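Local coordinates for TATA-box-binding protein (Sulfolobus acidocaldarius, PDB 1MP9) that probably binds the TATA box promoter element as a general transcription factor and so helps activate archaeal genes transcribed by RNA polymerase, at residues 24-38 and 88-100. Numbering follows the deposited sequence.
Sequences LDQTLDLYAMERSVP and IKTLKKYGMQLTG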
loop_
_atom_site.group_PDB
_atom_site.type_symbol
_atom_site.label_atom_id
_atom_site.label_comp_id
_atom_site.label_asym_id
_atom_site.label_seq_id
_atom_site.Cartn_x
_atom_site.Cartn_y
_atom_site.Cartn_z
ATOM N N LEU A 24 6.941 -30.026 -0.262
ATOM C CA LEU A 24 6.826 -31.468 -0.083
ATOM C C LEU A 24 7.947 -32.205 -0.810
ATOM O O LEU A 24 7.929 -33.436 -0.915
ATOM C CB LEU A 24 5.462 -31.971 -0.567
ATOM C CG LEU A 24 4.262 -31.379 0.159
ATOM C CD1 LEU A 24 3.005 -32.133 -0.227
ATOM C CD2 LEU A 24 4.474 -31.464 1.660
ATOM N N ASP A 25 8.908 -31.436 -1.313
ATOM C CA ASP A 25 10.087 -31.958 -2.017
ATOM C C ASP A 25 9.814 -33.235 -2.829
ATOM O O ASP A 25 10.296 -34.321 -2.487
ATOM C CB ASP A 25 11.223 -32.185 -0.996
ATOM C CG ASP A 25 12.573 -32.482 -1.653
ATOM O OD1 ASP A 25 12.978 -31.750 -2.589
ATOM O OD2 ASP A 25 13.239 -33.446 -1.217
ATOM N N GLN A 26 9.031 -33.077 -3.901
ATOM C CA GLN A 26 8.659 -34.161 -4.819
ATOM C C GLN A 26 7.631 -33.647 -5.826
ATOM O O GLN A 26 6.811 -32.778 -5.511
ATOM C CB GLN A 26 8.026 -35.317 -4.066
ATOM C CG GLN A 26 6.798 -34.893 -3.335
ATOM C CD GLN A 26 6.099 -36.035 -2.682
ATOM O OE1 GLN A 26 5.689 -36.971 -3.349
ATOM N NE2 GLN A 26 5.953 -35.973 -1.358
ATOM N N THR A 27 7.672 -34.196 -7.030
ATOM C CA THR A 27 6.730 -33.816 -8.072
ATOM C C THR A 27 5.436 -34.570 -7.796
ATOM O O THR A 27 5.455 -35.703 -7.301
ATOM C CB THR A 27 7.310 -34.162 -9.428
ATOM O OG1 THR A 27 8.483 -33.353 -9.628
ATOM C CG2 THR A 27 6.296 -33.918 -10.545
ATOM N N LEU A 28 4.306 -33.933 -8.083
ATOM C CA LEU A 28 3.018 -34.538 -7.792
ATOM C C LEU A 28 2.114 -34.564 -9.005
ATOM O O LEU A 28 2.095 -33.625 -9.800
ATOM C CB LEU A 28 2.308 -33.760 -6.665
ATOM C CG LEU A 28 2.838 -33.704 -5.220
ATOM C CD1 LEU A 28 2.064 -32.598 -4.472
ATOM C CD2 LEU A 28 2.662 -35.040 -4.494
ATOM N N ASP A 29 1.367 -35.652 -9.133
ATOM C CA ASP A 29 0.419 -35.818 -10.216
ATOM C C ASP A 29 -0.908 -35.357 -9.602
ATOM O O ASP A 29 -1.544 -36.083 -8.831
ATOM C CB ASP A 29 0.356 -37.292 -10.638
ATOM C CG ASP A 29 -0.683 -37.555 -11.721
ATOM O OD1 ASP A 29 -1.731 -36.872 -11.750
ATOM O OD2 ASP A 29 -0.467 -38.475 -12.541
ATOM N N LEU A 30 -1.307 -34.134 -9.934
ATOM C CA LEU A 30 -2.546 -33.553 -9.397
ATOM C C LEU A 30 -3.812 -34.235 -9.891
ATOM O O LEU A 30 -4.820 -34.292 -9.174
ATOM C CB LEU A 30 -2.567 -32.027 -9.680
ATOM C CG LEU A 30 -1.348 -31.329 -9.067
ATOM C CD1 LEU A 30 -1.409 -29.834 -9.388
ATOM C CD2 LEU A 30 -1.290 -31.528 -7.537
ATOM N N TYR A 31 -3.784 -34.768 -11.116
ATOM C CA TYR A 31 -4.965 -35.482 -11.603
ATOM C C TYR A 31 -5.192 -36.679 -10.686
ATOM O O TYR A 31 -6.315 -36.968 -10.229
ATOM C CB TYR A 31 -4.760 -35.983 -13.042
ATOM C CG TYR A 31 -4.645 -34.891 -14.096
ATOM C CD1 TYR A 31 -3.408 -34.517 -14.593
ATOM C CD2 TYR A 31 -5.793 -34.251 -14.611
ATOM C CE1 TYR A 31 -3.296 -33.529 -15.580
ATOM C CE2 TYR A 31 -5.690 -33.265 -15.609
ATOM C CZ TYR A 31 -4.440 -32.921 -16.079
ATOM O OH TYR A 31 -4.305 -32.002 -17.073
ATOM N N ALA A 32 -4.107 -37.391 -10.425
ATOM C CA ALA A 32 -4.170 -38.574 -9.561
ATOM C C ALA A 32 -4.605 -38.182 -8.155
ATOM O O ALA A 32 -5.444 -38.850 -7.551
ATOM C CB ALA A 32 -2.779 -39.284 -9.519
ATOM N N MET A 33 -4.071 -37.071 -7.650
ATOM C CA MET A 33 -4.418 -36.644 -6.300
ATOM C C MET A 33 -5.884 -36.261 -6.183
ATOM O O MET A 33 -6.544 -36.632 -5.218
ATOM C CB MET A 33 -3.523 -35.478 -5.851
ATOM C CG MET A 33 -3.763 -35.053 -4.419
ATOM S SD MET A 33 -2.694 -33.689 -3.944
ATOM C CE MET A 33 -1.126 -34.460 -3.652
ATOM N N GLU A 34 -6.406 -35.536 -7.171
ATOM C CA GLU A 34 -7.816 -35.132 -7.151
ATOM C C GLU A 34 -8.716 -36.361 -7.087
ATOM O O GLU A 34 -9.710 -36.382 -6.350
ATOM C CB GLU A 34 -8.148 -34.333 -8.404
ATOM C CG GLU A 34 -9.529 -33.714 -8.431
ATOM C CD GLU A 34 -10.623 -34.690 -8.807
ATOM O OE1 GLU A 34 -10.406 -35.533 -9.712
ATOM O OE2 GLU A 34 -11.720 -34.602 -8.207
ATOM N N ARG A 35 -8.377 -37.384 -7.869
ATOM C CA ARG A 35 -9.173 -38.612 -7.874
ATOM C C ARG A 35 -9.010 -39.372 -6.560
ATOM O O ARG A 35 -9.971 -39.946 -6.052
ATOM C CB ARG A 35 -8.785 -39.530 -9.058
ATOM C CG ARG A 35 -9.090 -38.957 -10.453
ATOM C CD ARG A 35 -8.764 -39.964 -11.579
ATOM N NE ARG A 35 -9.593 -41.159 -11.467
ATOM C CZ ARG A 35 -10.834 -41.248 -11.936
ATOM N NH1 ARG A 35 -11.386 -40.217 -12.567
ATOM N NH2 ARG A 35 -11.540 -42.358 -11.740
ATOM N N SER A 36 -7.801 -39.372 -6.005
ATOM C CA SER A 36 -7.562 -40.092 -4.762
ATOM C C SER A 36 -8.137 -39.437 -3.519
ATOM O O SER A 36 -8.724 -40.112 -2.670
ATOM C CB SER A 36 -6.070 -40.316 -4.547
ATOM O OG SER A 36 -5.600 -41.293 -5.445
ATOM N N VAL A 37 -7.960 -38.129 -3.400
ATOM C CA VAL A 37 -8.449 -37.391 -2.241
ATOM C C VAL A 37 -9.863 -36.890 -2.493
ATOM O O VAL A 37 -10.145 -36.236 -3.486
ATOM C CB VAL A 37 -7.545 -36.169 -1.925
ATOM C CG1 VAL A 37 -8.016 -35.472 -0.662
ATOM C CG2 VAL A 37 -6.094 -36.615 -1.796
ATOM N N PRO A 38 -10.777 -37.190 -1.578
ATOM C CA PRO A 38 -12.152 -36.743 -1.750
ATOM C C PRO A 38 -12.347 -35.242 -1.587
ATOM O O PRO A 38 -11.615 -34.565 -0.852
ATOM C CB PRO A 38 -12.901 -37.534 -0.682
ATOM C CG PRO A 38 -11.922 -37.614 0.416
ATOM C CD PRO A 38 -10.597 -37.894 -0.293
ATOM N N ILE A 88 -1.295 -32.676 5.690
ATOM C CA ILE A 88 -0.351 -33.739 5.382
ATOM C C ILE A 88 -0.896 -35.107 5.776
ATOM O O ILE A 88 -0.747 -36.070 5.030
ATOM C CB ILE A 88 1.014 -33.480 6.070
ATOM C CG1 ILE A 88 1.683 -32.257 5.427
ATOM C CG2 ILE A 88 1.927 -34.698 5.909
ATOM C CD1 ILE A 88 2.946 -31.769 6.134
ATOM N N LYS A 89 -1.552 -35.187 6.929
ATOM C CA LYS A 89 -2.114 -36.458 7.384
ATOM C C LYS A 89 -3.050 -37.008 6.300
ATOM O O LYS A 89 -2.947 -38.175 5.896
ATOM C CB LYS A 89 -2.885 -36.268 8.696
ATOM C CG LYS A 89 -3.220 -37.580 9.420
ATOM C CD LYS A 89 -3.907 -37.368 10.781
ATOM C CE LYS A 89 -4.047 -38.705 11.534
ATOM N NZ LYS A 89 -4.651 -38.635 12.913
ATOM N N THR A 90 -3.942 -36.153 5.809
ATOM C CA THR A 90 -4.894 -36.570 4.771
ATOM C C THR A 90 -4.216 -36.991 3.473
ATOM O O THR A 90 -4.482 -38.077 2.945
ATOM C CB THR A 90 -5.887 -35.458 4.452
ATOM O OG1 THR A 90 -6.525 -35.048 5.655
ATOM C CG2 THR A 90 -6.955 -35.949 3.480
ATOM N N LEU A 91 -3.349 -36.136 2.943
ATOM C CA LEU A 91 -2.658 -36.490 1.717
ATOM C C LEU A 91 -2.025 -37.871 1.903
ATOM O O LEU A 91 -2.012 -38.691 0.978
ATOM C CB LEU A 91 -1.580 -35.465 1.386
ATOM C CG LEU A 91 -2.124 -34.055 1.206
ATOM C CD1 LEU A 91 -0.993 -33.149 0.778
ATOM C CD2 LEU A 91 -3.265 -34.060 0.180
ATOM N N LYS A 92 -1.516 -38.119 3.106
ATOM C CA LYS A 92 -0.901 -39.406 3.411
ATOM C C LYS A 92 -1.969 -40.501 3.404
ATOM O O LYS A 92 -1.821 -41.498 2.720
ATOM C CB LYS A 92 -0.195 -39.376 4.784
ATOM C CG LYS A 92 1.108 -38.575 4.830
ATOM C CD LYS A 92 1.954 -38.945 6.043
ATOM C CE LYS A 92 1.158 -38.889 7.349
ATOM N NZ LYS A 92 1.916 -39.350 8.578
ATOM N N LYS A 93 -3.047 -40.301 4.157
ATOM C CA LYS A 93 -4.115 -41.280 4.213
ATOM C C LYS A 93 -4.579 -41.697 2.822
ATOM O O LYS A 93 -5.117 -42.790 2.641
ATOM C CB LYS A 93 -5.304 -40.731 5.000
ATOM C CG LYS A 93 -6.622 -41.465 4.759
ATOM C CD LYS A 93 -7.666 -40.968 5.748
ATOM C CE LYS A 93 -9.108 -41.197 5.287
ATOM N NZ LYS A 93 -9.471 -42.635 5.105
ATOM N N TYR A 94 -4.372 -40.845 1.829
ATOM C CA TYR A 94 -4.803 -41.207 0.493
ATOM C C TYR A 94 -3.707 -41.430 -0.535
ATOM O O TYR A 94 -3.946 -41.304 -1.735
ATOM C CB TYR A 94 -5.802 -40.185 -0.018
ATOM C CG TYR A 94 -7.110 -40.215 0.730
ATOM C CD1 TYR A 94 -7.992 -41.290 0.587
ATOM C CD2 TYR A 94 -7.483 -39.165 1.565
ATOM C CE1 TYR A 94 -9.216 -41.312 1.256
ATOM C CE2 TYR A 94 -8.704 -39.175 2.239
ATOM C CZ TYR A 94 -9.565 -40.249 2.075
ATOM O OH TYR A 94 -10.793 -40.230 2.694
ATOM N N GLY A 95 -2.492 -41.733 -0.095
ATOM C CA GLY A 95 -1.487 -42.033 -1.099
ATOM C C GLY A 95 -0.105 -41.435 -1.240
ATOM O O GLY A 95 0.787 -42.121 -1.748
ATOM N N MET A 96 0.118 -40.187 -0.839
ATOM C CA MET A 96 1.458 -39.648 -1.036
ATOM C C MET A 96 2.387 -40.002 0.105
ATOM O O MET A 96 1.961 -40.168 1.244
ATOM C CB MET A 96 1.431 -38.121 -1.256
ATOM C CG MET A 96 1.223 -37.277 -0.025
ATOM S SD MET A 96 1.500 -35.525 -0.407
ATOM C CE MET A 96 3.239 -35.462 -0.329
ATOM N N GLN A 97 3.666 -40.133 -0.220
ATOM C CA GLN A 97 4.667 -40.478 0.774
ATOM C C GLN A 97 5.595 -39.300 0.957
ATOM O O GLN A 97 5.789 -38.512 0.029
ATOM C CB GLN A 97 5.487 -41.687 0.317
ATOM C CG GLN A 97 4.669 -42.898 -0.109
ATOM C CD GLN A 97 3.664 -43.342 0.943
ATOM O OE1 GLN A 97 2.773 -42.540 1.289
ATOM N NE2 GLN A 97 3.754 -44.498 1.423
ATOM N N LEU A 98 6.162 -39.177 2.155
ATOM C CA LEU A 98 7.098 -38.104 2.446
ATOM C C LEU A 98 8.448 -38.706 2.836
ATOM O O LEU A 98 8.523 -39.604 3.685
ATOM C CB LEU A 98 6.565 -37.218 3.573
ATOM C CG LEU A 98 5.565 -36.139 3.144
ATOM C CD1 LEU A 98 4.297 -36.790 2.600
ATOM C CD2 LEU A 98 5.240 -35.251 4.322
ATOM N N THR A 99 9.515 -38.225 2.207
ATOM C CA THR A 99 10.841 -38.742 2.515
ATOM C C THR A 99 11.334 -38.129 3.818
ATOM O O THR A 99 11.884 -38.819 4.675
ATOM C CB THR A 99 11.844 -38.413 1.386
ATOM O OG1 THR A 99 11.344 -38.915 0.140
ATOM C CG2 THR A 99 13.192 -39.047 1.667
ATOM N N GLY A 100 11.126 -36.827 3.964
ATOM C CA GLY A 100 11.562 -36.154 5.169
ATOM C C GLY A 100 10.557 -35.136 5.667
ATOM O O GLY A 100 9.497 -34.965 5.058
#
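Met96, just beyond helix 77-93, packs among the side chains of Leu24, Leu28 and Met33. Its chain is extended to SD and then bends at chi3 (-81°), turning CE toward the leucines; CE is modelled unusually tight there, so its position is less sure. SD lies 3.7 Å from Leu24 CD1 and 4.3 Å from Met33 CE. An unbranched, flexible thioether suits a place where three differently directed apolar chains converge. Leu91 supplies the neighbouring apolar surface from the last turn of the helix, its CD1 4.2 Å from Leu24 CD1 and its CD2 against both Met33 SD and Val37 CG2.

Toward solvent the polar tie is Gln26, whose NE2 donates to Gln97 O (2.9 Å) and, within its own loop, to Leu24 O (3.2 Å). Both bonds are bent (143° at the hydrogen) but help to hold the amide; glutamine suits because its NH2 can serve two backbone carbonyls. Beyond the C-terminal end of helix 30-36, Pro38 CD makes a CH-pi contact over one face of Tyr94, 3.7 Å from the centroid and offset toward the rim: proline's rigid ring offers a CH2 next to nitrogen, tyrosine a broad flat face. Lys93 CG covers the opposite face.

Gly95 ends helix 77-93 in a Schellman motif (Met96 N to Leu91 O, Gly95 N to Lys92 O) that turns Met96 inward; at its backbone angles a side chain would press on the preceding carbonyl O. Asp29 OD1 N-caps helix 30-36 through Ala32 N. Ile63 of strand 59-63 touches Leu28, Met33 and Leu91, continuing the apolar layer onto the sheet. Here the short and long helices of the first TBP repeat pack together at one end of the saddle, on its convex side, which in this family faces away from DNA.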